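Local coordinates for putative peptidase (Chlamydophila abortus, PDB 3CE2), which probably acts as a zinc-dependent oligopeptidase of the M3B family that degrades small peptides, at residues A184-S189 and T242-L246; Q232-Y236 and W523-P527; L474-F478 and T500-Q505. The contacts are given in a common frame with arbitrary orientation. Numbering follows the deposited sequence.

In the fold
The three contacts lie on one side of the centre of a mainly helical chain. Contacts 1 and 2 adjoin, their centres about 10 Å apart: Ser-189 OG probably hydrogen-bonds to Tyr-236 OH (2.8 Å), and Phe-185 CE2 packs on Pro-527 CA (3.4 Å). Helix 222-237 carries 232-236 of contact 2; helix 240-260, next in sequence, carries 242-246 of contact 1. Contact 2 touches contact 3 through Trp-523 CB, 3.6 Å from Phe-478 CE2; contacts 1 and 3 do not touch. The segment 523-527 therefore bridges the other two. None of the segments includes a ligand of the HExxH zinc site (His-402, His-406, Glu-430); the side chains of Thr-242, Ala-524 and Thr-500 lie about 11, 13 and 13 Å from a bound zinc ion.

Contact 1 (A184-S189 and T242-L246); sequences AFSSLS and TFANL
Two helical segments run nearly antiparallel, 184-189 on helix 180-192 and 242-246 on helix 240-260. Their axes approach to 10.7 Å with a signed crossing angle of -156°. The backbones come nearest at Phe-185 and Leu-246, with CA atoms 6.8 Å apart. Backbone angles are helical throughout, and a wider pi-type turn spans 187-189. No hydrogen bond crosses the interface, so side-chain shape sets the fit. Leu-246, chi1 m and chi2 t, points toward the partner helix and reaches three residues: CD2 lies 3.7 Å from Ala-184 CB, and CD1 lies 3.7 Å from Phe-185 N and 3.9 Å from Leu-188 CD1. Leu-188 adopts the same m, t rotamer and points back; Thr-242, chi1 m, presents its CG2 3.7 Å from Leu-188 CD1, and Leu-188 CB lies 4.2 Å from Phe-243 CZ. The two phenylalanines leave their helices sideways in different rotamers, Phe-185 with chi1 t and chi2 84°, Phe-243 with chi1 m and chi2 -62°. Their rings meet rim to rim, Phe-185 CD1 to Phe-243 CE1 3.5 Å, with centroids 5.6 Å apart and planes at 65°. Around them, Phe-185 stacks with His-528, Phe-243 meets the ring of Tyr-236, and Ser-189 OG hydrogen-bonds to Tyr-236 OH. The side chain of Thr-242 is about 5 Å from that of His-241, seen to bind zinc in this protein, although no zinc sits on it in this model. The arrangement is antiparallel helix-helix packing through Ala-184, two leucines and the Thr-242 methyl, flanked by an aromatic pair, within the largely alpha-helical M3 peptidase fold.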
loop_
_atom_site.group_PDB
_atom_site.type_symbol
_atom_site.label_atom_id
_atom_site.label_comp_id
_atom_site.label_asym_id
_atom_site.label_seq_id
_atom_site.Cartn_x
_atom_site.Cartn_y
_atom_site.Cartn_z
ATOM N N ALA A 184 -17.350 -3.857 15.802
ATOM C CA ALA A 184 -18.599 -4.542 15.636
ATOM C C ALA A 184 -18.710 -5.006 14.180
ATOM O O ALA A 184 -19.070 -6.165 13.903
ATOM C CB ALA A 184 -19.715 -3.628 15.991
ATOM N N PHE A 185 -18.385 -4.104 13.254
ATOM C CA PHE A 185 -18.310 -4.476 11.863
ATOM C C PHE A 185 -17.519 -5.759 11.643
ATOM O O PHE A 185 -17.945 -6.607 10.862
ATOM C CB PHE A 185 -17.679 -3.379 11.009
ATOM C CG PHE A 185 -17.409 -3.821 9.597
ATOM C CD1 PHE A 185 -18.409 -3.781 8.643
ATOM C CD2 PHE A 185 -16.176 -4.340 9.242
ATOM C CE1 PHE A 185 -18.178 -4.218 7.361
ATOM C CE2 PHE A 185 -15.934 -4.761 7.953
ATOM C CZ PHE A 185 -16.937 -4.699 7.020
ATOM N N SER A 186 -16.376 -5.922 12.306
ATOM C CA SER A 186 -15.568 -7.118 12.031
ATOM C C SER A 186 -16.179 -8.369 12.573
ATOM O O SER A 186 -16.168 -9.401 11.900
ATOM C CB SER A 186 -14.139 -6.998 12.540
ATOM O OG SER A 186 -13.541 -5.858 11.970
ATOM N N SER A 187 -16.704 -8.302 13.792
ATOM C CA SER A 187 -17.280 -9.505 14.361
ATOM C C SER A 187 -18.455 -9.960 13.492
ATOM O O SER A 187 -18.636 -11.159 13.283
ATOM C CB SER A 187 -17.680 -9.328 15.831
ATOM O OG SER A 187 -18.009 -7.985 16.106
ATOM N N LEU A 188 -19.233 -9.017 12.955
ATOM C CA LEU A 188 -20.366 -9.397 12.083
ATOM C C LEU A 188 -19.897 -9.924 10.741
ATOM O O LEU A 188 -20.315 -10.997 10.283
ATOM C CB LEU A 188 -21.287 -8.227 11.818
ATOM C CG LEU A 188 -22.141 -7.823 12.998
ATOM C CD1 LEU A 188 -22.669 -6.436 12.718
ATOM C CD2 LEU A 188 -23.260 -8.781 13.208
ATOM N N SER A 189 -19.022 -9.152 10.119
ATOM C CA SER A 189 -18.616 -9.429 8.770
ATOM C C SER A 189 -17.770 -10.684 8.693
ATOM O O SER A 189 -18.005 -11.536 7.855
ATOM C CB SER A 189 -17.825 -8.267 8.217
ATOM O OG SER A 189 -17.633 -8.508 6.853
ATOM N N THR A 242 -27.939 -2.516 10.035
ATOM C CA THR A 242 -26.891 -2.528 11.033
ATOM C C THR A 242 -25.563 -2.063 10.435
ATOM O O THR A 242 -24.831 -1.255 11.006
ATOM C CB THR A 242 -26.771 -3.925 11.620
ATOM O OG1 THR A 242 -27.956 -4.184 12.392
ATOM C CG2 THR A 242 -25.486 -4.066 12.493
ATOM N N PHE A 243 -25.255 -2.545 9.251
ATOM C CA PHE A 243 -24.079 -2.048 8.594
ATOM C C PHE A 243 -24.187 -0.555 8.294
ATOM O O PHE A 243 -23.203 0.163 8.427
ATOM C CB PHE A 243 -23.840 -2.841 7.344
ATOM C CG PHE A 243 -23.242 -4.176 7.597
ATOM C CD1 PHE A 243 -21.989 -4.279 8.190
ATOM C CD2 PHE A 243 -23.906 -5.344 7.201
ATOM C CE1 PHE A 243 -21.408 -5.535 8.396
ATOM C CE2 PHE A 243 -23.333 -6.590 7.386
ATOM C CZ PHE A 243 -22.082 -6.691 7.988
ATOM N N ALA A 244 -25.371 -0.078 7.913
ATOM C CA ALA A 244 -25.581 1.373 7.732
ATOM C C ALA A 244 -25.347 2.102 9.027
ATOM O O ALA A 244 -24.660 3.120 9.051
ATOM C CB ALA A 244 -26.969 1.685 7.234
ATOM N N ASN A 245 -25.919 1.611 10.112
ATOM C CA ASN A 245 -25.673 2.277 11.390
ATOM C C ASN A 245 -24.196 2.370 11.684
ATOM O O ASN A 245 -23.689 3.420 12.097
ATOM C CB ASN A 245 -26.337 1.528 12.538
ATOM C CG ASN A 245 -27.797 1.798 12.610
ATOM O OD1 ASN A 245 -28.242 2.864 12.223
ATOM N ND2 ASN A 245 -28.561 0.832 13.083
ATOM N N LEU A 246 -23.506 1.250 11.494
ATOM C CA LEU A 246 -22.130 1.163 11.903
ATOM C C LEU A 246 -21.297 2.076 11.027
ATOM O O LEU A 246 -20.378 2.714 11.489
ATOM C CB LEU A 246 -21.639 -0.277 11.852
ATOM C CG LEU A 246 -22.150 -1.273 12.906
ATOM C CD1 LEU A 246 -21.671 -2.650 12.517
ATOM C CD2 LEU A 246 -21.668 -0.943 14.317
#

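Contact 2 (Q232-Y236 and W523-P527); sequences QCERY and WARIP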
loop_
_atom_site.group_PDB
_atom_site.type_symbol
_atom_site.label_atom_id
_atom_site.label_comp_id
_atom_site.label_asym_id
_atom_site.label_seq_id
_atom_site.Cartn_x
_atom_site.Cartn_y
_atom_site.Cartn_z
ATOM N N GLN A 232 -23.127 -13.949 -1.473
ATOM C CA GLN A 232 -22.469 -12.872 -0.759
ATOM C C GLN A 232 -23.384 -11.662 -0.623
ATOM O O GLN A 232 -23.461 -11.080 0.445
ATOM C CB GLN A 232 -21.129 -12.504 -1.371
ATOM C CG GLN A 232 -20.045 -13.535 -1.129
ATOM C CD GLN A 232 -19.957 -14.012 0.341
ATOM O OE1 GLN A 232 -20.777 -14.825 0.820
ATOM N NE2 GLN A 232 -18.931 -13.524 1.047
ATOM N N CYS A 233 -24.113 -11.294 -1.671
ATOM C CA CYS A 233 -24.997 -10.140 -1.532
ATOM C C CYS A 233 -26.077 -10.391 -0.489
ATOM O O CYS A 233 -26.393 -9.514 0.311
ATOM C CB CYS A 233 -25.649 -9.779 -2.854
ATOM S SG CYS A 233 -24.537 -9.092 -4.086
ATOM N N GLU A 234 -26.659 -11.585 -0.498
ATOM C CA GLU A 234 -27.724 -11.872 0.455
ATOM C C GLU A 234 -27.222 -11.803 1.902
ATOM O O GLU A 234 -27.918 -11.296 2.789
ATOM C CB GLU A 234 -28.359 -13.208 0.152
ATOM C CG GLU A 234 -29.416 -13.098 -0.903
ATOM C CD GLU A 234 -29.723 -14.429 -1.583
ATOM O OE1 GLU A 234 -30.009 -15.416 -0.869
ATOM O OE2 GLU A 234 -29.699 -14.484 -2.835
ATOM N N ARG A 235 -26.001 -12.272 2.131
ATOM C CA ARG A 235 -25.415 -12.215 3.459
ATOM C C ARG A 235 -25.456 -10.789 4.003
ATOM O O ARG A 235 -25.897 -10.570 5.119
ATOM C CB ARG A 235 -23.970 -12.765 3.484
ATOM C CG ARG A 235 -23.503 -12.992 4.941
ATOM C CD ARG A 235 -22.293 -13.889 5.131
ATOM N NE ARG A 235 -21.089 -13.085 5.147
ATOM C CZ ARG A 235 -20.348 -12.888 6.223
ATOM N NH1 ARG A 235 -20.663 -13.458 7.364
ATOM N NH2 ARG A 235 -19.285 -12.118 6.141
ATOM N N TYR A 236 -25.020 -9.813 3.210
ATOM C CA TYR A 236 -24.940 -8.454 3.702
ATOM C C TYR A 236 -26.288 -7.757 3.697
ATOM O O TYR A 236 -26.632 -6.984 4.598
ATOM C CB TYR A 236 -23.878 -7.669 2.925
ATOM C CG TYR A 236 -22.485 -8.126 3.328
ATOM C CD1 TYR A 236 -21.776 -7.464 4.334
ATOM C CD2 TYR A 236 -21.904 -9.250 2.745
ATOM C CE1 TYR A 236 -20.537 -7.894 4.726
ATOM C CE2 TYR A 236 -20.655 -9.665 3.114
ATOM C CZ TYR A 236 -19.982 -9.001 4.118
ATOM O OH TYR A 236 -18.735 -9.437 4.499
ATOM N N TRP A 523 -21.345 -1.779 -0.849
ATOM C CA TRP A 523 -20.769 -0.861 0.118
ATOM C C TRP A 523 -20.691 -1.488 1.496
ATOM O O TRP A 523 -19.799 -1.163 2.279
ATOM C CB TRP A 523 -21.568 0.421 0.191
ATOM C CG TRP A 523 -22.957 0.213 0.628
ATOM C CD1 TRP A 523 -24.038 0.096 -0.167
ATOM C CD2 TRP A 523 -23.434 0.135 1.977
ATOM N NE1 TRP A 523 -25.171 -0.071 0.590
ATOM C CE2 TRP A 523 -24.827 -0.047 1.913
ATOM C CE3 TRP A 523 -22.814 0.201 3.234
ATOM C CZ2 TRP A 523 -25.621 -0.186 3.052
ATOM C CZ3 TRP A 523 -23.605 0.082 4.365
ATOM C CH2 TRP A 523 -25.003 -0.104 4.264
ATOM N N ALA A 524 -21.617 -2.400 1.787
ATOM C CA ALA A 524 -21.639 -3.074 3.086
ATOM C C ALA A 524 -20.482 -4.066 3.348
ATOM O O ALA A 524 -20.120 -4.282 4.499
ATOM C CB ALA A 524 -22.969 -3.732 3.313
ATOM N N ARG A 525 -19.900 -4.650 2.298
ATOM C CA ARG A 525 -18.845 -5.631 2.471
ATOM C C ARG A 525 -17.460 -5.036 2.547
ATOM O O ARG A 525 -16.505 -5.765 2.752
ATOM C CB ARG A 525 -18.874 -6.713 1.387
ATOM C CG ARG A 525 -19.834 -6.432 0.244
ATOM C CD ARG A 525 -20.391 -7.701 -0.479
ATOM N NE ARG A 525 -19.376 -8.711 -0.829
ATOM C CZ ARG A 525 -19.433 -9.502 -1.906
ATOM N NH1 ARG A 525 -20.440 -9.394 -2.770
ATOM N NH2 ARG A 525 -18.475 -10.399 -2.132
ATOM N N ILE A 526 -17.343 -3.722 2.397
ATOM C CA ILE A 526 -16.034 -3.087 2.379
ATOM C C ILE A 526 -15.578 -2.598 3.736
ATOM O O ILE A 526 -16.110 -1.615 4.225
ATOM C CB ILE A 526 -16.054 -1.856 1.529
ATOM C CG1 ILE A 526 -16.493 -2.191 0.115
ATOM C CG2 ILE A 526 -14.680 -1.207 1.531
ATOM C CD1 ILE A 526 -16.852 -0.951 -0.638
ATOM N N PRO A 527 -14.541 -3.233 4.304
ATOM C CA PRO A 527 -14.076 -3.068 5.693
ATOM C C PRO A 527 -13.761 -1.625 6.111
ATOM O O PRO A 527 -13.211 -0.863 5.312
ATOM C CB PRO A 527 -12.826 -3.945 5.747
ATOM C CG PRO A 527 -13.056 -4.962 4.653
ATOM C CD PRO A 527 -13.713 -4.195 3.562
#
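This is a buried packing of a connecting segment on a helix: residues 523-527, between helix 494-509 and helix 536-553, lie against the last turns of helix 222-237. The 267 Å² buried here comes mostly from Tyr-236 and Arg-525. The backbones are nearest at Tyr-236 and Ala-524, whose CA atoms are 6.3 Å apart. Tyr-236 points toward the segment and offers one ring face to Arg-525. The CB of Arg-525 sits 3.8 Å from the centroid of the Tyr-236 ring, only 13° off the ring normal, a CH-pi contact, while Arg-525 CA lies over the same ring, 3.6 Å from Tyr-236 CE1. Ala-524 adds to the cover: its CB is 4.0 Å and its O 3.6 Å from Tyr-236 CD1. From there Arg-525 runs along the helix toward its earlier turn, its chi1 of 9° falling between the usual wells. NH2 lies 3.5 Å from Gln-232 CB, and NH1 stops 4.3 Å from Cys-233 SG. Arg-525 thus meets helix 222-237 with its aliphatic CB over the Tyr-236 ring and the flat face of its charged guanidinium over Gln-232 CB; no hydrogen bond joins the segments. Polar ties run outward instead: Tyr-236 OH is hydrogen-bonded to Ser-189 OG and to His-210 NE2, and Trp-523 NE1 to Ser-498 OG. The extended backbone of Ile-526 and Pro-527 then carries the chain away from helix 222-237, with Pro-527 resting on Phe-185. An aromatic ring and an arginine side chain thus seat the connection between helices 494-509 and 536-553 on helix 222-237 of the alpha-helical M3 peptidase fold.

Contact 3 (L474-F478 and T500-Q505); sequences LFASF and TYKNLQ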
loop_
_atom_site.group_PDB
_atom_site.type_symbol
_atom_site.label_atom_id
_atom_site.label_comp_id
_atom_site.label_asym_id
_atom_site.label_seq_id
_atom_site.Cartn_x
_atom_site.Cartn_y
_atom_site.Cartn_z
ATOM N N LEU A 474 -13.945 4.386 -7.811
ATOM C CA LEU A 474 -15.331 4.250 -7.402
ATOM C C LEU A 474 -15.424 4.358 -5.883
ATOM O O LEU A 474 -16.139 5.239 -5.387
ATOM C CB LEU A 474 -15.925 2.942 -7.909
ATOM C CG LEU A 474 -17.448 2.797 -7.930
ATOM C CD1 LEU A 474 -17.768 1.533 -8.642
ATOM C CD2 LEU A 474 -18.007 2.742 -6.547
ATOM N N PHE A 475 -14.686 3.506 -5.145
ATOM C CA PHE A 475 -14.710 3.554 -3.674
ATOM C C PHE A 475 -14.461 5.005 -3.249
ATOM O O PHE A 475 -15.170 5.550 -2.373
ATOM C CB PHE A 475 -13.707 2.606 -2.967
ATOM C CG PHE A 475 -13.894 1.082 -3.254
ATOM C CD1 PHE A 475 -15.098 0.543 -3.727
ATOM C CD2 PHE A 475 -12.849 0.170 -2.967
ATOM C CE1 PHE A 475 -15.248 -0.859 -3.939
ATOM C CE2 PHE A 475 -12.997 -1.210 -3.174
ATOM C CZ PHE A 475 -14.209 -1.721 -3.664
ATOM N N ALA A 476 -13.485 5.649 -3.887
ATOM C CA ALA A 476 -13.117 7.033 -3.511
ATOM C C ALA A 476 -14.245 8.038 -3.640
ATOM O O ALA A 476 -14.434 8.850 -2.734
ATOM C CB ALA A 476 -11.915 7.508 -4.264
ATOM N N SER A 477 -15.011 8.007 -4.727
ATOM C CA SER A 477 -16.118 8.967 -4.806
ATOM C C SER A 477 -17.192 8.626 -3.799
ATOM O O SER A 477 -17.797 9.529 -3.176
ATOM C CB SER A 477 -16.731 9.074 -6.199
ATOM O OG SER A 477 -16.571 7.862 -6.865
ATOM N N PHE A 478 -17.430 7.326 -3.638
ATOM C CA PHE A 478 -18.394 6.892 -2.651
ATOM C C PHE A 478 -18.022 7.474 -1.298
ATOM O O PHE A 478 -18.835 8.132 -0.635
ATOM C CB PHE A 478 -18.464 5.377 -2.562
ATOM C CG PHE A 478 -19.470 4.912 -1.573
ATOM C CD1 PHE A 478 -20.783 5.332 -1.671
ATOM C CD2 PHE A 478 -19.101 4.103 -0.502
ATOM C CE1 PHE A 478 -21.719 4.924 -0.738
ATOM C CE2 PHE A 478 -20.042 3.693 0.442
ATOM C CZ PHE A 478 -21.349 4.104 0.319
ATOM N N THR A 500 -26.726 6.027 -3.416
ATOM C CA THR A 500 -25.448 6.611 -3.697
ATOM C C THR A 500 -24.567 5.590 -4.416
ATOM O O THR A 500 -23.946 5.891 -5.446
ATOM C CB THR A 500 -24.794 7.006 -2.384
ATOM O OG1 THR A 500 -25.629 7.954 -1.726
ATOM C CG2 THR A 500 -23.455 7.628 -2.609
ATOM N N TYR A 501 -24.507 4.381 -3.881
ATOM C CA TYR A 501 -23.604 3.402 -4.448
ATOM C C TYR A 501 -24.143 2.922 -5.796
ATOM O O TYR A 501 -23.378 2.625 -6.728
ATOM C CB TYR A 501 -23.375 2.251 -3.467
ATOM C CG TYR A 501 -22.188 1.410 -3.781
ATOM C CD1 TYR A 501 -20.934 1.724 -3.272
ATOM C CD2 TYR A 501 -22.306 0.298 -4.582
ATOM C CE1 TYR A 501 -19.821 0.949 -3.575
ATOM C CE2 TYR A 501 -21.204 -0.479 -4.897
ATOM C CZ TYR A 501 -19.963 -0.149 -4.394
ATOM O OH TYR A 501 -18.863 -0.950 -4.701
ATOM N N LYS A 502 -25.459 2.858 -5.909
ATOM C CA LYS A 502 -26.059 2.406 -7.166
ATOM C C LYS A 502 -25.759 3.361 -8.330
ATOM O O LYS A 502 -25.301 2.927 -9.384
ATOM C CB LYS A 502 -27.565 2.191 -7.037
ATOM C CG LYS A 502 -28.160 1.693 -8.335
ATOM C CD LYS A 502 -29.506 1.033 -8.157
ATOM C CE LYS A 502 -29.672 -0.045 -9.251
ATOM N NZ LYS A 502 -31.082 -0.515 -9.463
ATOM N N ASN A 503 -26.012 4.652 -8.122
ATOM C CA ASN A 503 -25.697 5.680 -9.118
ATOM C C ASN A 503 -24.247 5.572 -9.497
ATOM O O ASN A 503 -23.907 5.590 -10.676
ATOM C CB ASN A 503 -26.040 7.107 -8.637
ATOM C CG ASN A 503 -27.533 7.261 -8.244
ATOM O OD1 ASN A 503 -28.429 6.629 -8.828
ATOM N ND2 ASN A 503 -27.793 8.095 -7.247
ATOM N N LEU A 504 -23.388 5.421 -8.501
ATOM C CA LEU A 504 -21.974 5.281 -8.783
ATOM C C LEU A 504 -21.685 4.055 -9.632
ATOM O O LEU A 504 -20.956 4.145 -10.625
ATOM C CB LEU A 504 -21.146 5.248 -7.500
ATOM C CG LEU A 504 -20.464 6.530 -7.033
ATOM C CD1 LEU A 504 -21.403 7.731 -7.111
ATOM C CD2 LEU A 504 -19.965 6.331 -5.604
ATOM N N GLN A 505 -22.251 2.909 -9.270
ATOM C CA GLN A 505 -21.987 1.709 -10.072
ATOM C C GLN A 505 -22.405 2.000 -11.483
ATOM O O GLN A 505 -21.862 1.467 -12.455
ATOM C CB GLN A 505 -22.773 0.520 -9.557
ATOM C CG GLN A 505 -22.263 0.013 -8.220
ATOM C CD GLN A 505 -23.153 -1.044 -7.661
ATOM O OE1 GLN A 505 -24.254 -0.749 -7.215
ATOM N NE2 GLN A 505 -22.700 -2.290 -7.691
#
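Leu-504 is the clearest bump. Its CD2 drops into a hollow on helix 451-487, 4.0 Å from Leu-474 O, 3.9 Å from Ser-477 OG and 3.4 Å from Phe-478 N, with Asp-481 one turn further on completing the rim. Phe-478 answers in reverse, its ring filling the depression between Thr-500, Tyr-501 and Leu-504, with Leu-497 at the far end. Thr-500 CG2 lies at the ring edge, 3.6 Å from Phe-478 CD1, while Tyr-501 meets a face: the two rings form a T-shaped (edge-to-face) pair, centroids 5.2 Å apart and planes at 87°. Such reciprocal knobs-into-holes packing holds together an antiparallel helical hairpin of the M3 peptidase fold, helices 451-487 and 494-509, whose segment axes come within 10.2 Å at 143°. Leu-474, extended in its t, t rotamer, fills the next gap, its CD2 3.9 Å from Tyr-501 CE1 and 4.1 Å from Leu-504 CB. Phe-475 points away at CB, but its ring end swings back until CE1 is 3.7 Å from Tyr-501 OH. Trp-523 of the connecting segment packs on Phe-478 and Tyr-501, and Ile-526 on Phe-475.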